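Cryptochrome DASH, chloroplastic/mitochondrial (Arabidopsis thaliana, PDB 2J4D) binds FAD and a folate light antenna, repairs cyclobutane pyrimidine dimers in single-stranded DNA, and may act as a blue-light photoreceptor. Local coordinates at residues Leu50-Asn55 against Met110-Asn115; Arg106-Lys111 against Gly251-Val256. All coordinates share one frame; numbering follows the deposited sequence.

The two contacts illustrate how one helix end can be used twice. Helix 92-111 belongs to both: R112, at its C-terminal end, meets loop 50-55 in contact 1, while its last turns face the start of helix 252-265 in contact 2. Their centres lie about 7 Å apart. E252 joins them, with OE1 2.8 Å from V52 N, and the helix-ending bond from L114 N to L109 O, 3.0 Å long, runs from one set of residues to the other. Contact 1 is apolar against cationic, contact 2 polar and hydrated. Both are buried on the same side of the chain's centre, away from the annotated FAD and folate sites.

Contact 1 (Leu50-Asn55 against Met110-Asn115); sequences LRVLDN and MKRGLN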
loop_
_atom_site.group_PDB
_atom_site.type_symbol
_atom_site.label_atom_id
_atom_site.label_comp_id
_atom_site.label_asym_id
_atom_site.label_seq_id
_atom_site.Cartn_x
_atom_site.Cartn_y
_atom_site.Cartn_z
ATOM N N LEU A 50 -2.501 -10.424 0.321
ATOM C CA LEU A 50 -2.100 -11.347 1.385
ATOM C C LEU A 50 -3.056 -11.412 2.575
ATOM O O LEU A 50 -2.720 -11.005 3.691
ATOM C CB LEU A 50 -0.680 -10.996 1.856
ATOM C CG LEU A 50 0.311 -10.806 0.696
ATOM C CD1 LEU A 50 1.704 -10.496 1.245
ATOM C CD2 LEU A 50 0.330 -12.059 -0.180
ATOM N N ARG A 51 -4.250 -11.941 2.331
ATOM C CA ARG A 51 -5.261 -12.054 3.379
ATOM C C ARG A 51 -6.229 -13.167 3.024
ATOM O O ARG A 51 -6.268 -13.634 1.877
ATOM C CB ARG A 51 -6.075 -10.757 3.495
ATOM C CG ARG A 51 -6.909 -10.465 2.231
ATOM C CD ARG A 51 -7.817 -9.246 2.363
ATOM N NE ARG A 51 -8.698 -9.131 1.193
ATOM C CZ ARG A 51 -8.325 -8.648 0.008
ATOM N NH1 ARG A 51 -7.082 -8.205 -0.180
ATOM N NH2 ARG A 51 -9.182 -8.641 -1.007
ATOM N N VAL A 52 -7.012 -13.570 4.021
ATOM C CA VAL A 52 -8.033 -14.588 3.860
ATOM C C VAL A 52 -9.380 -13.868 3.796
ATOM O O VAL A 52 -10.216 -14.172 2.947
ATOM C CB VAL A 52 -8.029 -15.571 5.053
ATOM C CG1 VAL A 52 -9.228 -16.499 4.974
ATOM C CG2 VAL A 52 -6.747 -16.375 5.045
ATOM N N LEU A 53 -9.583 -12.891 4.676
ATOM C CA LEU A 53 -10.844 -12.145 4.697
ATOM C C LEU A 53 -11.162 -11.410 3.400
ATOM O O LEU A 53 -10.269 -10.873 2.740
ATOM C CB LEU A 53 -10.851 -11.099 5.817
ATOM C CG LEU A 53 -11.228 -11.462 7.251
ATOM C CD1 LEU A 53 -11.272 -10.190 8.077
ATOM C CD2 LEU A 53 -12.587 -12.146 7.284
ATOM N N ASP A 54 -12.446 -11.387 3.053
ATOM C CA ASP A 54 -12.920 -10.664 1.880
ATOM C C ASP A 54 -12.000 -10.821 0.674
ATOM O O ASP A 54 -11.627 -9.838 0.026
ATOM C CB ASP A 54 -13.071 -9.183 2.254
ATOM C CG ASP A 54 -13.644 -8.348 1.128
ATOM O OD1 ASP A 54 -14.537 -8.845 0.414
ATOM O OD2 ASP A 54 -13.215 -7.188 0.968
ATOM N N ASN A 55 -11.641 -12.064 0.379
ATOM C CA ASN A 55 -10.764 -12.373 -0.744
ATOM C C ASN A 55 -11.563 -13.134 -1.802
ATOM O O ASN A 55 -11.794 -14.336 -1.652
ATOM C CB ASN A 55 -9.594 -13.246 -0.270
ATOM C CG ASN A 55 -8.550 -13.459 -1.356
ATOM O OD1 ASN A 55 -8.878 -13.551 -2.531
ATOM N ND2 ASN A 55 -7.292 -13.549 -0.960
ATOM N N MET A 110 -3.423 -21.911 7.419
ATOM C CA MET A 110 -3.394 -23.165 8.162
ATOM C C MET A 110 -4.593 -23.290 9.098
ATOM O O MET A 110 -5.137 -24.379 9.281
ATOM C CB MET A 110 -2.096 -23.285 8.956
ATOM C CG MET A 110 -0.877 -23.436 8.069
ATOM S SD MET A 110 0.639 -23.632 8.991
ATOM C CE MET A 110 1.609 -24.511 7.829
ATOM N N LYS A 111 -5.023 -22.177 9.680
ATOM C CA LYS A 111 -6.165 -22.230 10.583
ATOM C C LYS A 111 -7.438 -22.671 9.872
ATOM O O LYS A 111 -8.362 -23.188 10.505
ATOM C CB LYS A 111 -6.369 -20.876 11.260
ATOM C CG LYS A 111 -5.141 -20.438 12.039
ATOM C CD LYS A 111 -5.405 -19.258 12.951
ATOM C CE LYS A 111 -5.921 -18.060 12.188
ATOM N NZ LYS A 111 -5.774 -16.826 13.008
ATOM N N ARG A 112 -7.485 -22.474 8.558
ATOM C CA ARG A 112 -8.650 -22.869 7.778
ATOM C C ARG A 112 -8.424 -24.186 7.028
ATOM O O ARG A 112 -9.176 -24.525 6.112
ATOM C CB ARG A 112 -9.024 -21.765 6.786
ATOM C CG ARG A 112 -9.084 -20.384 7.420
ATOM C CD ARG A 112 -10.408 -19.685 7.200
ATOM N NE ARG A 112 -10.382 -18.344 7.780
ATOM C CZ ARG A 112 -11.395 -17.478 7.753
ATOM N NH1 ARG A 112 -12.543 -17.803 7.169
ATOM N NH2 ARG A 112 -11.254 -16.280 8.312
ATOM N N GLY A 113 -7.384 -24.925 7.410
ATOM C CA GLY A 113 -7.117 -26.202 6.764
ATOM C C GLY A 113 -6.261 -26.188 5.508
ATOM O O GLY A 113 -6.172 -27.192 4.800
ATOM N N LEU A 114 -5.628 -25.060 5.211
ATOM C CA LEU A 114 -4.779 -24.980 4.021
ATOM C C LEU A 114 -3.354 -24.699 4.461
ATOM O O LEU A 114 -2.986 -24.937 5.606
ATOM C CB LEU A 114 -5.255 -23.847 3.096
ATOM C CG LEU A 114 -6.641 -23.975 2.459
ATOM C CD1 LEU A 114 -7.031 -22.658 1.799
ATOM C CD2 LEU A 114 -6.634 -25.106 1.432
ATOM N N ASN A 115 -2.551 -24.198 3.536
ATOM C CA ASN A 115 -1.178 -23.827 3.833
ATOM C C ASN A 115 -0.753 -22.949 2.669
ATOM O O ASN A 115 -1.505 -22.782 1.714
ATOM C CB ASN A 115 -0.262 -25.049 3.905
ATOM C CG ASN A 115 1.042 -24.757 4.642
ATOM O OD1 ASN A 115 1.481 -23.610 4.735
ATOM N ND2 ASN A 115 1.671 -25.804 5.162
#
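V52 rests a methyl group on the guanidinium of R112, joining the loop that follows the first strand of the Rossmann-like α/β domain to the end of helix 92-111. CG1 lies 3.5 Å above the guanidinium plane and is displaced toward the rim, so its shortest approaches are to NE of R112, at 3.6 Å, and to CZ, at 3.7 Å. That methyl stands anti to the backbone N of V52 (chi1 172°), and the arginine comes to meet it from the opposite direction on a chain bent at chi2 (-125°). L53 adds a looser, oblique approach, CD2 to R112 NH2 at 4.5 Å.

The next shell holds the cation in place: R112 NH1 is hydrogen-bonded to P214 O, and F23 of helix 12-26 makes a cation-pi contact with it. Behind R112, the helix closes in a Schellman motif with G113, at positive phi, as its C' residue; G113 N bonds to M110 O.

On the other segment, R51 curls back over its own loop. Its NH2 reaches D54 O at 2.9 Å with the acceptor in the guanidinium plane, while NH1 bonds to G295 O. N55, the N-cap of helix 56-63, closes the turn: ND2 donates to R51 O at 3.0 Å, and OD1 accepts from L58 N.

Contact 2 (Arg106-Lys111 against Gly251-Val256); sequences RKNLMK and GESAGV
The amide of N108 and the carboxylate of E252 stand with their planes perpendicular, and the approach between them is made by the amide nitrogen: ND2 comes to 3.8 Å from E252 OE1. That is not a direct bond. Water 1 fills the step, accepting from N108 ND2 at 2.8 Å and donating to E252 OE1 at 2.7 Å. The same nitrogen also points at the hydroxyl of S253, and this is the one direct hydrogen bond between 106-111 and 251-256; the N-H is well aligned (162°), yet the 3.4 Å from ND2 to OG makes it weak.

The oxygen of the amide serves its own helix. K111, one turn on, brings NZ to 2.8 Å from N108 OD1, nearly in line with the C=O bond (165°). Held at its oxygen by the lysine and at its nitrogen by water and serine, the amide has its flip state fixed. With chi1 at -70°, CG sits anti to the carbonyl carbon, on the side from which it can span the gap to the second helix.

A second water continues the chain of bonds, donating to S253 OG at 2.7 Å and accepting a weak bond from K111 NZ. The hydroxyl is further anchored by OD1 of D104, from the preceding turn of helix 92-111, while OE1 of E252 accepts from V52 N and OE2 from L53 N, both in loop 50-55. F23 of helix 12-26 touches N108, K111 and E252. The whole is a small hydrated polar interface between helices: the final turns of a crossover helix from the Rossmann-like antenna domain of photolyases and cryptochromes, set against the first turn of helix 252-265, whose N-cap position is held by G251.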
loop_
_atom_site.group_PDB
_atom_site.type_symbol
_atom_site.label_atom_id
_atom_site.label_comp_id
_atom_site.label_asym_id
_atom_site.label_seq_id
_atom_site.Cartn_x
_atom_site.Cartn_y
_atom_site.Cartn_z
ATOM N N ARG A 106 0.465 -17.622 5.919
ATOM C CA ARG A 106 0.577 -19.070 6.067
ATOM C C ARG A 106 -0.161 -19.495 7.340
ATOM O O ARG A 106 -0.920 -20.453 7.338
ATOM C CB ARG A 106 2.050 -19.488 6.146
ATOM C CG ARG A 106 2.274 -20.903 6.687
ATOM C CD ARG A 106 3.733 -21.322 6.548
ATOM N NE ARG A 106 4.031 -21.759 5.185
ATOM C CZ ARG A 106 5.255 -21.938 4.694
ATOM N NH1 ARG A 106 6.327 -21.713 5.449
ATOM N NH2 ARG A 106 5.407 -22.363 3.446
ATOM N N LYS A 107 0.063 -18.769 8.427
ATOM C CA LYS A 107 -0.588 -19.090 9.690
ATOM C C LYS A 107 -2.111 -19.065 9.572
ATOM O O LYS A 107 -2.794 -19.985 10.025
ATOM C CB LYS A 107 -0.128 -18.107 10.766
ATOM C CG LYS A 107 -0.898 -18.182 12.071
ATOM C CD LYS A 107 -0.301 -17.226 13.093
ATOM C CE LYS A 107 -1.382 -16.505 13.892
ATOM N NZ LYS A 107 -0.793 -15.583 14.908
ATOM N N ASN A 108 -2.652 -18.016 8.962
ATOM C CA ASN A 108 -4.100 -17.906 8.827
ATOM C C ASN A 108 -4.689 -18.918 7.849
ATOM O O ASN A 108 -5.833 -19.352 8.013
ATOM C CB ASN A 108 -4.486 -16.479 8.432
ATOM C CG ASN A 108 -4.255 -15.497 9.560
ATOM O OD1 ASN A 108 -4.540 -15.811 10.717
ATOM N ND2 ASN A 108 -3.749 -14.309 9.242
ATOM N N LEU A 109 -3.919 -19.298 6.833
ATOM C CA LEU A 109 -4.406 -20.296 5.888
ATOM C C LEU A 109 -4.452 -21.638 6.623
ATOM O O LEU A 109 -5.411 -22.408 6.487
ATOM C CB LEU A 109 -3.481 -20.382 4.669
ATOM C CG LEU A 109 -3.640 -19.220 3.682
ATOM C CD1 LEU A 109 -2.546 -19.287 2.624
ATOM C CD2 LEU A 109 -5.014 -19.290 3.035
ATOM N N MET A 110 -3.423 -21.911 7.419
ATOM C CA MET A 110 -3.394 -23.165 8.162
ATOM C C MET A 110 -4.593 -23.290 9.098
ATOM O O MET A 110 -5.137 -24.379 9.281
ATOM C CB MET A 110 -2.096 -23.285 8.956
ATOM C CG MET A 110 -0.877 -23.436 8.069
ATOM S SD MET A 110 0.639 -23.632 8.991
ATOM C CE MET A 110 1.609 -24.511 7.829
ATOM N N LYS A 111 -5.023 -22.177 9.680
ATOM C CA LYS A 111 -6.165 -22.230 10.583
ATOM C C LYS A 111 -7.438 -22.671 9.872
ATOM O O LYS A 111 -8.362 -23.188 10.505
ATOM C CB LYS A 111 -6.369 -20.876 11.260
ATOM C CG LYS A 111 -5.141 -20.438 12.039
ATOM C CD LYS A 111 -5.405 -19.258 12.951
ATOM C CE LYS A 111 -5.921 -18.060 12.188
ATOM N NZ LYS A 111 -5.774 -16.826 13.008
ATOM N N GLY A 251 1.239 -8.220 8.075
ATOM C CA GLY A 251 0.226 -9.252 8.203
ATOM C C GLY A 251 -1.222 -8.846 8.394
ATOM O O GLY A 251 -1.535 -7.794 8.947
ATOM N N GLU A 252 -2.110 -9.716 7.925
ATOM C CA GLU A 252 -3.545 -9.514 8.062
ATOM C C GLU A 252 -3.946 -9.421 9.540
ATOM O O GLU A 252 -4.762 -8.579 9.912
ATOM C CB GLU A 252 -4.290 -10.669 7.391
ATOM C CG GLU A 252 -5.777 -10.763 7.735
ATOM C CD GLU A 252 -6.517 -11.782 6.865
ATOM O OE1 GLU A 252 -5.911 -12.807 6.483
ATOM O OE2 GLU A 252 -7.709 -11.565 6.571
ATOM N N SER A 253 -3.382 -10.283 10.383
ATOM C CA SER A 253 -3.723 -10.250 11.805
ATOM C C SER A 253 -3.453 -8.874 12.398
ATOM O O SER A 253 -4.314 -8.294 13.057
ATOM C CB SER A 253 -2.928 -11.303 12.572
ATOM O OG SER A 253 -3.244 -12.596 12.095
ATOM N N ALA A 254 -2.256 -8.351 12.154
ATOM C CA ALA A 254 -1.894 -7.040 12.664
ATOM C C ALA A 254 -2.751 -5.968 12.000
ATOM O O ALA A 254 -3.137 -4.983 12.633
ATOM C CB ALA A 254 -0.404 -6.767 12.412
ATOM N N GLY A 255 -3.062 -6.165 10.724
ATOM C CA GLY A 255 -3.876 -5.192 10.024
ATOM C C GLY A 255 -5.271 -5.037 10.599
ATOM O O GLY A 255 -5.723 -3.918 10.841
ATOM N N VAL A 256 -5.983 -6.140 10.802
ATOM C CA VAL A 256 -7.320 -6.008 11.364
ATOM C C VAL A 256 -7.188 -5.527 12.808
ATOM O O VAL A 256 -8.101 -4.913 13.356
ATOM C CB VAL A 256 -8.123 -7.333 11.291
ATOM C CG1 VAL A 256 -8.198 -7.802 9.830
ATOM C CG2 VAL A 256 -7.500 -8.384 12.170
HETATM O O HOH W 1 -3.411 -13.741 6.545
HETATM O O HOH W 2 -3.928 -14.341 14.006
#